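Local coordinates for foldase protein PrsA 2 (Bacillus anthracis, PDB 6VJ4) that catalyses cis-trans isomerisation of peptidyl-prolyl bonds, assists the extracellular folding of secreted proteins and is important for secretion of the protective antigen, at residues D200-Y204 / D205-N209; Y42-D46 / D47-K51; N81-K84 / F85-M89; T132-F136 / E137-K141. All coordinates share one frame; numbering follows the deposited sequence.

Contact 1: residues D200-Y204 / D205-N209; sequences DLKPY and DEVKN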
loop_
_atom_site.group_PDB
_atom_site.type_symbol
_atom_site.label_atom_id
_atom_site.label_comp_id
_atom_site.label_asym_id
_atom_site.label_seq_id
_atom_site.Cartn_x
_atom_site.Cartn_y
_atom_site.Cartn_z
ATOM N N ASP A 200 -30.178 37.923 6.880
ATOM C CA ASP A 200 -30.936 37.208 7.919
ATOM C C ASP A 200 -30.650 35.711 7.729
ATOM O O ASP A 200 -30.358 35.263 6.572
ATOM C CB ASP A 200 -32.424 37.544 7.782
ATOM C CG ASP A 200 -32.736 39.037 7.871
ATOM O OD1 ASP A 200 -32.014 39.749 8.605
ATOM O OD2 ASP A 200 -33.683 39.500 7.173
ATOM N N LEU A 201 -30.692 34.959 8.818
ATOM C CA LEU A 201 -30.442 33.505 8.743
ATOM C C LEU A 201 -31.722 32.768 9.140
ATOM O O LEU A 201 -32.272 33.047 10.223
ATOM C CB LEU A 201 -29.264 33.175 9.658
ATOM C CG LEU A 201 -28.839 31.714 9.695
ATOM C CD1 LEU A 201 -28.455 31.215 8.316
ATOM C CD2 LEU A 201 -27.697 31.510 10.677
ATOM N N LYS A 202 -32.197 31.878 8.268
ATOM C CA LYS A 202 -33.404 31.075 8.569
ATOM C C LYS A 202 -33.039 30.014 9.599
ATOM O O LYS A 202 -31.868 29.727 9.830
ATOM C CB LYS A 202 -33.957 30.446 7.288
ATOM C CG LYS A 202 -34.705 31.400 6.368
ATOM C CD LYS A 202 -35.130 30.756 5.066
ATOM C CE LYS A 202 -35.898 31.693 4.156
ATOM N NZ LYS A 202 -35.062 32.839 3.727
ATOM N N PRO A 203 -34.028 29.388 10.266
ATOM C CA PRO A 203 -33.730 28.355 11.247
ATOM C C PRO A 203 -32.967 27.195 10.608
ATOM O O PRO A 203 -33.182 26.890 9.437
ATOM C CB PRO A 203 -35.119 27.906 11.714
ATOM C CG PRO A 203 -35.996 29.085 11.413
ATOM C CD PRO A 203 -35.479 29.612 10.101
ATOM N N TYR A 204 -32.111 26.576 11.406
ATOM C CA TYR A 204 -31.249 25.457 10.963
ATOM C C TYR A 204 -32.034 24.381 10.206
ATOM O O TYR A 204 -31.602 23.991 9.137
ATOM C CB TYR A 204 -30.523 24.864 12.163
ATOM C CG TYR A 204 -29.611 23.724 11.821
ATOM C CD1 TYR A 204 -28.463 23.942 11.087
ATOM C CD2 TYR A 204 -29.911 22.424 12.192
ATOM C CE1 TYR A 204 -27.621 22.903 10.749
ATOM C CE2 TYR A 204 -29.079 21.371 11.861
ATOM C CZ TYR A 204 -27.916 21.620 11.152
ATOM O OH TYR A 204 -27.083 20.594 10.812
ATOM N N ASP A 205 -33.132 23.903 10.776
ATOM C CA ASP A 205 -33.908 22.808 10.141
ATOM C C ASP A 205 -34.383 23.228 8.749
ATOM O O ASP A 205 -34.518 22.348 7.877
ATOM C CB ASP A 205 -35.060 22.399 11.057
ATOM C CG ASP A 205 -34.582 21.613 12.255
ATOM O OD1 ASP A 205 -33.451 21.127 12.204
ATOM O OD2 ASP A 205 -35.368 21.458 13.212
ATOM N N GLU A 206 -34.574 24.524 8.539
ATOM C CA GLU A 206 -35.118 25.022 7.259
ATOM C C GLU A 206 -34.027 25.035 6.191
ATOM O O GLU A 206 -34.372 24.818 5.027
ATOM C CB GLU A 206 -35.753 26.399 7.481
ATOM C CG GLU A 206 -36.535 26.903 6.291
ATOM C CD GLU A 206 -37.267 28.221 6.497
ATOM O OE1 GLU A 206 -37.557 28.885 5.482
ATOM O OE2 GLU A 206 -37.563 28.570 7.661
ATOM N N VAL A 207 -32.755 25.203 6.578
ATOM C CA VAL A 207 -31.670 25.338 5.562
ATOM C C VAL A 207 -30.619 24.215 5.618
ATOM O O VAL A 207 -29.792 24.193 4.704
ATOM C CB VAL A 207 -30.985 26.705 5.726
ATOM C CG1 VAL A 207 -31.948 27.848 5.456
ATOM C CG2 VAL A 207 -30.361 26.833 7.094
ATOM N N LYS A 208 -30.671 23.289 6.581
ATOM C CA LYS A 208 -29.578 22.280 6.710
ATOM C C LYS A 208 -29.467 21.406 5.445
ATOM O O LYS A 208 -28.345 21.061 5.086
ATOM C CB LYS A 208 -29.773 21.456 7.990
ATOM C CG LYS A 208 -31.022 20.574 8.039
ATOM C CD LYS A 208 -31.261 19.990 9.427
ATOM C CE LYS A 208 -32.418 19.012 9.496
ATOM N NZ LYS A 208 -32.728 18.639 10.900
ATOM N N ASN A 209 -30.577 21.073 4.787
ATOM C CA ASN A 209 -30.496 20.225 3.563
ATOM C C ASN A 209 -29.666 20.958 2.498
ATOM O O ASN A 209 -28.801 20.307 1.869
ATOM C CB ASN A 209 -31.886 19.808 3.052
ATOM C CG ASN A 209 -32.573 18.762 3.914
ATOM O OD1 ASN A 209 -32.039 18.324 4.933
ATOM N ND2 ASN A 209 -33.753 18.322 3.497
#
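Tyr204 holds CG opposite its backbone N (chi1 -180°), while Lys208 tucks CG between its own N and carbonyl carbon (chi1 65°). Together these torsions bring CB of Lys208 over one face of the ring, toward its rim. CB of Lys208 sits 3.8 Å from the centroid of the Tyr204 ring, 18° off the normal, a CH-pi contact. Further out, CD of Lys208 lies 3.5 Å from CE2 of Tyr204. The two side chains cross at about a right angle. The extended lysine then carries NZ to OD1 of Asp205 at 2.9 Å, a salt bridge. NZ comes to OD1 from above the carboxylate plane.

Glu206 reaches back along the chain before the helix. Its OE2 packs 3.4 Å from CD of Pro203. Lys202 also lies near Glu206 and Val207, but it is modelled in two positions and its place is doubtful.

Backbone carbonyls fix the turn. Pro203 O accepts from Glu206 N at 2.9 Å and weakly from Val207 N. Tyr204 O takes two donors, Val207 N and Lys208 N. Outside the segments, Tyr204 OH bonds Glu99, and the ring meets Tyr106 edge-to-face. With Pro203 at the N-cap and the first-turn amides turned to its carbonyl, this is the start of an alpha-helix, here helix 204-220.

Contact 2: residues Y42-D46 / D47-K51; sequences YKVSD and DDVDK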
loop_
_atom_site.group_PDB
_atom_site.type_symbol
_atom_site.label_atom_id
_atom_site.label_comp_id
_atom_site.label_asym_id
_atom_site.label_seq_id
_atom_site.Cartn_x
_atom_site.Cartn_y
_atom_site.Cartn_z
ATOM N N TYR A 42 -16.277 2.063 -0.259
ATOM C CA TYR A 42 -17.487 2.779 -0.743
ATOM C C TYR A 42 -18.066 2.009 -1.928
ATOM O O TYR A 42 -17.812 2.373 -3.091
ATOM C CB TYR A 42 -17.117 4.227 -1.054
ATOM C CG TYR A 42 -16.524 4.945 0.130
ATOM C CD1 TYR A 42 -17.341 5.472 1.118
ATOM C CD2 TYR A 42 -15.154 5.054 0.293
ATOM C CE1 TYR A 42 -16.812 6.114 2.224
ATOM C CE2 TYR A 42 -14.609 5.704 1.387
ATOM C CZ TYR A 42 -15.442 6.235 2.359
ATOM O OH TYR A 42 -14.932 6.880 3.449
ATOM N N LYS A 43 -18.876 1.003 -1.608
ATOM C CA LYS A 43 -19.433 0.056 -2.608
ATOM C C LYS A 43 -20.514 0.708 -3.471
ATOM O O LYS A 43 -21.393 1.407 -2.930
ATOM C CB LYS A 43 -19.989 -1.188 -1.905
ATOM C CG LYS A 43 -18.927 -2.129 -1.352
ATOM C CD LYS A 43 -19.479 -3.337 -0.630
ATOM C CE LYS A 43 -18.427 -4.398 -0.380
ATOM N NZ LYS A 43 -17.236 -3.848 0.312
ATOM N N VAL A 44 -20.423 0.447 -4.774
ATOM C CA VAL A 44 -21.409 0.877 -5.804
ATOM C C VAL A 44 -21.771 -0.384 -6.600
ATOM O O VAL A 44 -20.858 -1.200 -6.842
ATOM C CB VAL A 44 -20.830 1.992 -6.692
ATOM C CG1 VAL A 44 -21.767 2.366 -7.829
ATOM C CG2 VAL A 44 -20.463 3.218 -5.868
ATOM N N SER A 45 -23.050 -0.556 -6.945
ATOM C CA SER A 45 -23.516 -1.765 -7.677
ATOM C C SER A 45 -23.022 -1.744 -9.126
ATOM O O SER A 45 -22.908 -0.641 -9.697
ATOM C CB SER A 45 -25.018 -1.865 -7.644
ATOM O OG SER A 45 -25.603 -0.811 -8.395
ATOM N N ASP A 46 -22.769 -2.924 -9.700
ATOM C CA ASP A 46 -22.355 -3.016 -11.129
ATOM C C ASP A 46 -23.475 -2.432 -11.999
ATOM O O ASP A 46 -23.159 -1.916 -13.086
ATOM C CB ASP A 46 -22.016 -4.453 -11.533
ATOM C CG ASP A 46 -20.665 -4.935 -11.033
ATOM O OD1 ASP A 46 -19.749 -4.097 -10.913
ATOM O OD2 ASP A 46 -20.539 -6.144 -10.768
ATOM N N ASP A 47 -24.727 -2.509 -11.529
ATOM C CA ASP A 47 -25.871 -1.931 -12.284
ATOM C C ASP A 47 -25.661 -0.417 -12.407
ATOM O O ASP A 47 -25.820 0.109 -13.527
ATOM C CB ASP A 47 -27.217 -2.243 -11.623
ATOM C CG ASP A 47 -27.628 -3.709 -11.653
ATOM O OD1 ASP A 47 -26.938 -4.507 -12.318
ATOM O OD2 ASP A 47 -28.643 -4.042 -11.011
ATOM N N ASP A 48 -25.305 0.247 -11.299
ATOM C CA ASP A 48 -25.072 1.718 -11.300
ATOM C C ASP A 48 -23.875 2.046 -12.203
ATOM O O ASP A 48 -23.942 3.065 -12.909
ATOM C CB ASP A 48 -24.825 2.259 -9.887
ATOM C CG ASP A 48 -25.982 2.070 -8.918
ATOM O OD1 ASP A 48 -26.985 1.440 -9.311
ATOM O OD2 ASP A 48 -25.865 2.550 -7.770
ATOM N N VAL A 49 -22.825 1.221 -12.158
ATOM C CA VAL A 49 -21.593 1.439 -12.978
ATOM C C VAL A 49 -21.955 1.299 -14.461
ATOM O O VAL A 49 -21.602 2.207 -15.246
ATOM C CB VAL A 49 -20.462 0.464 -12.591
ATOM C CG1 VAL A 49 -19.306 0.514 -13.581
ATOM C CG2 VAL A 49 -19.957 0.701 -11.172
ATOM N N ASP A 50 -22.629 0.199 -14.819
ATOM C CA ASP A 50 -23.015 -0.082 -16.228
ATOM C C ASP A 50 -23.928 1.038 -16.741
ATOM O O ASP A 50 -23.763 1.432 -17.908
ATOM C CB ASP A 50 -23.659 -1.466 -16.358
ATOM C CG ASP A 50 -22.715 -2.620 -16.049
ATOM O OD1 ASP A 50 -21.484 -2.396 -16.058
ATOM O OD2 ASP A 50 -23.216 -3.735 -15.792
ATOM N N LYS A 51 -24.834 1.549 -15.899
ATOM C CA LYS A 51 -25.740 2.643 -16.346
ATOM C C LYS A 51 -24.908 3.881 -16.699
ATOM O O LYS A 51 -25.232 4.540 -17.706
ATOM C CB LYS A 51 -26.792 2.969 -15.280
ATOM C CG LYS A 51 -27.619 4.217 -15.566
ATOM C CD LYS A 51 -28.903 4.322 -14.763
ATOM C CE LYS A 51 -29.948 3.307 -15.180
ATOM N NZ LYS A 51 -31.207 3.464 -14.414
#
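Ser45 caps the first turn of the helix with its hydroxyl. OG accepts from the backbone N of Asp48 at 3.1 Å, with an N-H...O angle of 156°. A chi1 of 67° swings OG over the turn to meet that amide. OD1 of Asp48 lies 2.8 Å from Ser45 OG, but the angle is poor for a hydrogen bond.

Two backbone bonds continue the turn. Val49 N gives to Ser45 O at 3.1 Å. Asp50 N gives to Asp46 O at 2.8 Å. Ser45 therefore accepts through both its side chain and its carbonyl.

Val44 supplies the apolar contact. Its CG1 branch, anti to the backbone N, rests 3.7 Å from CB of Asp48 and 4.2 Å from CG2 of Val49. The same CG2 of Val49 also lies 3.6 Å from Ser45 O.

Charge is concentrated here, with four acidic residues from Asp46 to Asp50. They sit by the N-terminal end of the helix, where the helix dipole would be expected to stabilise negative charge. OD1 of Asp46 and OD1 of Asp50 remain 5.7 Å apart. Asp50 also has a long, weak ion pair with Lys80.

The segment 42-46 links helix 28-41 to helix 46-60. Both its valine and the helix start lean on helix 76-95: Val44 touches Ser88, Val49 touches Lys80, and Lys43 O accepts from Lys91.

Contact 3: residues N81-K84 / F85-M89; sequences NQIK and FKLSM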
loop_
_atom_site.group_PDB
_atom_site.type_symbol
_atom_site.label_atom_id
_atom_site.label_comp_id
_atom_site.label_asym_id
_atom_site.label_seq_id
_atom_site.Cartn_x
_atom_site.Cartn_y
_atom_site.Cartn_z
ATOM N N ASN A 81 -13.662 0.515 -15.060
ATOM C CA ASN A 81 -12.936 0.601 -13.764
ATOM C C ASN A 81 -12.771 2.067 -13.353
ATOM O O ASN A 81 -12.780 2.323 -12.136
ATOM C CB ASN A 81 -11.578 -0.106 -13.793
ATOM C CG ASN A 81 -11.691 -1.608 -13.659
ATOM O OD1 ASN A 81 -12.750 -2.129 -13.315
ATOM N ND2 ASN A 81 -10.597 -2.313 -13.902
ATOM N N GLN A 82 -12.639 2.986 -14.319
ATOM C CA GLN A 82 -12.471 4.428 -13.978
ATOM C C GLN A 82 -13.826 4.991 -13.523
ATOM O O GLN A 82 -13.834 5.866 -12.633
ATOM C CB GLN A 82 -11.914 5.243 -15.152
ATOM C CG GLN A 82 -10.590 4.737 -15.724
ATOM C CD GLN A 82 -9.465 4.608 -14.725
ATOM O OE1 GLN A 82 -9.668 4.321 -13.548
ATOM N NE2 GLN A 82 -8.244 4.780 -15.207
ATOM N N ILE A 83 -14.918 4.514 -14.130
ATOM C CA ILE A 83 -16.294 4.946 -13.742
ATOM C C ILE A 83 -16.607 4.373 -12.352
ATOM O O ILE A 83 -17.137 5.125 -11.508
ATOM C CB ILE A 83 -17.332 4.528 -14.803
ATOM C CG1 ILE A 83 -17.212 5.400 -16.056
ATOM C CG2 ILE A 83 -18.743 4.562 -14.232
ATOM C CD1 ILE A 83 -18.369 5.276 -17.023
ATOM N N LYS A 84 -16.277 3.099 -12.125
ATOM C CA LYS A 84 -16.488 2.470 -10.796
ATOM C C LYS A 84 -15.772 3.328 -9.744
ATOM O O LYS A 84 -16.384 3.606 -8.692
ATOM C CB LYS A 84 -15.996 1.019 -10.831
ATOM C CG LYS A 84 -16.119 0.232 -9.531
ATOM C CD LYS A 84 -15.667 -1.215 -9.679
ATOM C CE LYS A 84 -15.575 -1.968 -8.369
ATOM N NZ LYS A 84 -16.884 -2.045 -7.674
ATOM N N PHE A 85 -14.552 3.783 -10.045
ATOM C CA PHE A 85 -13.776 4.623 -9.094
ATOM C C PHE A 85 -14.480 5.970 -8.875
ATOM O O PHE A 85 -14.651 6.376 -7.700
ATOM C CB PHE A 85 -12.344 4.832 -9.591
ATOM C CG PHE A 85 -11.530 5.761 -8.727
ATOM C CD1 PHE A 85 -11.032 5.336 -7.503
ATOM C CD2 PHE A 85 -11.276 7.064 -9.126
ATOM C CE1 PHE A 85 -10.290 6.193 -6.704
ATOM C CE2 PHE A 85 -10.530 7.918 -8.327
ATOM C CZ PHE A 85 -10.040 7.483 -7.118
ATOM N N LYS A 86 -14.876 6.638 -9.963
ATOM C CA LYS A 86 -15.538 7.968 -9.860
ATOM C C LYS A 86 -16.782 7.865 -8.966
ATOM O O LYS A 86 -16.930 8.708 -8.053
ATOM C CB LYS A 86 -15.949 8.498 -11.236
ATOM C CG LYS A 86 -16.507 9.917 -11.216
ATOM C CD LYS A 86 -17.277 10.314 -12.459
ATOM C CE LYS A 86 -18.575 9.548 -12.617
ATOM N NZ LYS A 86 -19.399 10.085 -13.726
ATOM N N LEU A 87 -17.644 6.878 -9.228
ATOM C CA LEU A 87 -18.900 6.711 -8.446
ATOM C C LEU A 87 -18.565 6.398 -6.985
ATOM O O LEU A 87 -19.258 6.936 -6.095
ATOM C CB LEU A 87 -19.757 5.606 -9.067
ATOM C CG LEU A 87 -20.344 5.923 -10.442
ATOM C CD1 LEU A 87 -21.105 4.728 -10.994
ATOM C CD2 LEU A 87 -21.246 7.146 -10.389
ATOM N N SER A 88 -17.565 5.551 -6.739
ATOM C CA SER A 88 -17.190 5.224 -5.336
ATOM C C SER A 88 -16.632 6.462 -4.635
ATOM O O SER A 88 -16.910 6.688 -3.455
ATOM C CB SER A 88 -16.235 4.068 -5.286
ATOM O OG SER A 88 -16.885 2.887 -5.721
HETATM N N MSE A 89 -15.870 7.271 -5.378
HETATM C CA MSE A 89 -15.299 8.493 -4.838
HETATM C C MSE A 89 -16.415 9.490 -4.530
HETATM O O MSE A 89 -16.379 10.159 -3.499
HETATM C CB MSE A 89 -14.292 9.087 -5.827
HETATM C CG MSE A 89 -13.366 10.112 -5.226
HETATM SE SE MSE A 89 -12.382 9.350 -3.715
HETATM C CE MSE A 89 -10.473 9.187 -4.105
#
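Ile83 lays its CG2 methyl beside CD1 of Leu87, 4.0 Å away, one turn further along helix 76-95. The two side chains run side by side and point the same way. CG2 of Ile83 stands anti to the backbone N, next to the carbonyl carbon, which turns this branch toward the following turn. CG of Leu87 also rests 3.5 Å from Ile83 O, so the leucine lies against the backbone as well as the side chain.

Along the same turn the helical bonds run one after another. Leu87 N gives to Ile83 O at 2.9 Å. Lys86 N gives to Gln82 O at 3.0 Å, and Phe85 N to Asn81 O at 3.1 Å. CB of Phe85 packs on the carbonyls of Gln82 and Asn81.

Lys84 O accepts from Ser88 N at 3.0 Å. The Ser88 hydroxyl, OG, is 3.1 Å from Lys84 O and also bonds Tyr42 O, in the loop after helix 28-41.

Other polar ends reach neighbouring helices: Gln82 bonds Glu31 and Gln35, and Lys86 forms a salt bridge with Glu52. Ile83 packs against helix 46-60. The helix thus joins two kinds of chemistry: an apolar pair, Ile83 and Leu87, and polar groups with partners on the neighbouring helices and the loop between them.

Contact 4: residues T132-F136 / E137-K141; sequences TGASF and EELAK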
loop_
_atom_site.group_PDB
_atom_site.type_symbol
_atom_site.label_atom_id
_atom_site.label_comp_id
_atom_site.label_asym_id
_atom_site.label_seq_id
_atom_site.Cartn_x
_atom_site.Cartn_y
_atom_site.Cartn_z
ATOM N N THR A 132 -7.242 56.521 8.756
ATOM C CA THR A 132 -7.231 58.013 8.606
ATOM C C THR A 132 -8.459 58.481 7.814
ATOM O O THR A 132 -8.697 59.686 7.823
ATOM C CB THR A 132 -6.011 58.574 7.850
ATOM O OG1 THR A 132 -6.138 58.421 6.425
ATOM C CG2 THR A 132 -4.692 57.998 8.319
ATOM N N GLY A 133 -9.134 57.564 7.097
ATOM C CA GLY A 133 -10.286 57.918 6.240
ATOM C C GLY A 133 -10.039 57.685 4.753
ATOM O O GLY A 133 -10.952 57.963 3.955
ATOM N N ALA A 134 -8.844 57.224 4.387
ATOM C CA ALA A 134 -8.557 56.947 2.964
ATOM C C ALA A 134 -9.646 56.052 2.363
ATOM O O ALA A 134 -10.178 55.162 3.077
ATOM C CB ALA A 134 -7.200 56.290 2.848
ATOM N N SER A 135 -9.927 56.226 1.065
ATOM C CA SER A 135 -10.954 55.403 0.379
ATOM C C SER A 135 -10.537 53.920 0.301
ATOM O O SER A 135 -9.478 53.628 -0.317
ATOM C CB SER A 135 -11.216 55.905 -1.014
ATOM O OG SER A 135 -12.017 54.958 -1.721
ATOM N N PHE A 136 -11.351 53.036 0.878
ATOM C CA PHE A 136 -11.116 51.573 0.758
ATOM C C PHE A 136 -11.163 51.152 -0.718
ATOM O O PHE A 136 -10.265 50.416 -1.211
ATOM C CB PHE A 136 -12.147 50.808 1.588
ATOM C CG PHE A 136 -11.795 49.364 1.785
ATOM C CD1 PHE A 136 -11.881 48.457 0.739
ATOM C CD2 PHE A 136 -11.345 48.916 3.019
ATOM C CE1 PHE A 136 -11.520 47.130 0.920
ATOM C CE2 PHE A 136 -10.995 47.588 3.192
ATOM C CZ PHE A 136 -11.072 46.707 2.146
ATOM N N GLU A 137 -12.161 51.655 -1.437
ATOM C CA GLU A 137 -12.339 51.233 -2.850
ATOM C C GLU A 137 -11.136 51.676 -3.686
ATOM O O GLU A 137 -10.651 50.876 -4.526
ATOM C CB GLU A 137 -13.679 51.769 -3.348
ATOM C CG GLU A 137 -14.867 51.170 -2.581
ATOM C CD GLU A 137 -14.964 51.413 -1.067
ATOM O OE1 GLU A 137 -14.795 52.568 -0.628
ATOM O OE2 GLU A 137 -15.218 50.426 -0.310
ATOM N N GLU A 138 -10.690 52.914 -3.513
ATOM C CA GLU A 138 -9.556 53.393 -4.343
ATOM C C GLU A 138 -8.271 52.657 -3.955
ATOM O O GLU A 138 -7.444 52.373 -4.872
ATOM C CB GLU A 138 -9.430 54.919 -4.260
ATOM C CG GLU A 138 -10.611 55.627 -4.898
ATOM C CD GLU A 138 -10.768 55.347 -6.384
ATOM O OE1 GLU A 138 -9.740 55.261 -7.080
ATOM O OE2 GLU A 138 -11.913 55.157 -6.837
ATOM N N LEU A 139 -8.046 52.409 -2.664
ATOM C CA LEU A 139 -6.821 51.660 -2.282
ATOM C C LEU A 139 -6.897 50.236 -2.821
ATOM O O LEU A 139 -5.858 49.706 -3.205
ATOM C CB LEU A 139 -6.641 51.629 -0.763
ATOM C CG LEU A 139 -5.834 52.746 -0.145
ATOM C CD1 LEU A 139 -5.865 52.596 1.366
ATOM C CD2 LEU A 139 -4.389 52.748 -0.661
ATOM N N ALA A 140 -8.082 49.644 -2.869
ATOM C CA ALA A 140 -8.192 48.279 -3.409
ATOM C C ALA A 140 -7.874 48.303 -4.906
ATOM O O ALA A 140 -7.162 47.418 -5.381
ATOM C CB ALA A 140 -9.568 47.728 -3.165
ATOM N N LYS A 141 -8.402 49.302 -5.598
ATOM C CA LYS A 141 -8.178 49.397 -7.063
ATOM C C LYS A 141 -6.692 49.584 -7.353
ATOM O O LYS A 141 -6.211 49.096 -8.413
ATOM C CB LYS A 141 -9.040 50.519 -7.635
ATOM C CG LYS A 141 -10.515 50.167 -7.734
ATOM C CD LYS A 141 -11.361 51.118 -8.545
ATOM C CE LYS A 141 -11.272 52.555 -8.102
ATOM N NZ LYS A 141 -12.106 53.445 -8.951
#
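This is the N-terminal cap of helix 136-143 in the PpiC-type isomerase domain. A serine N-cap follows the Schellman motif that ends helix 120-131, where Gly133 has positive phi.

Ser135 is the N-cap residue. Its OG lies anti to its own backbone N (chi1 170°) and reaches over the first turn. There it accepts from Glu138 N at 3.0 Å, and the bond is close to straight at 170°. The methylenes of Glu138 fold against the same serine, with CG of Glu138 3.5 Å from Ser135 OG. Ser135 O accepts from Leu139 N at 3.0 Å. Phe136 O accepts from Ala140 N at 2.8 Å.

Glu137 bends back toward Phe136. The bend at chi2 (61°) brings OE2 of Glu137 to 3.6 Å from CB of Phe136. The backbone N of Glu137 lies at the edge of the Phe136 ring. The Glu137 carboxylate is also salt-bridged to Lys194, on the neighbouring strand 189-198.

Phe136 is buried. It packs on Ser113 and Ile115 of strand 110-117 and on Leu130 of helix 120-131, so it fastens the start of the helix to the sheet. Leu139 joins this apolar side, touching Ile115 and Leu130.

Ala134 meets the helix through a single methyl contact: its CB is 4.2 Å from CD1 of Leu139. One turn on, Lys141 NZ pairs with Glu138 OE2 at 2.7 Å, from the syn side and somewhat out of the carboxylate plane.

Going from the N terminus, contact 2 comes first and turns the chain from helix 28-41 into helix 46-60. Contact 3 follows on helix 76-95. The two touch, with Asp48 O 3.8 Å from Leu87 CD1, and their centres are about 9 Å apart. They tie three helices together. Contact 4 lies in the isomerase domain, with its centre about 50 Å from that of contact 3. It joins helix 120-131 to helix 136-143. Contact 1 closes the series, leading strand 189-198 into helix 204-220. All four are in series and each is local: contacts 1, 2 and 4 at helix starts, contact 3 within a helix. None nests in or crosses another.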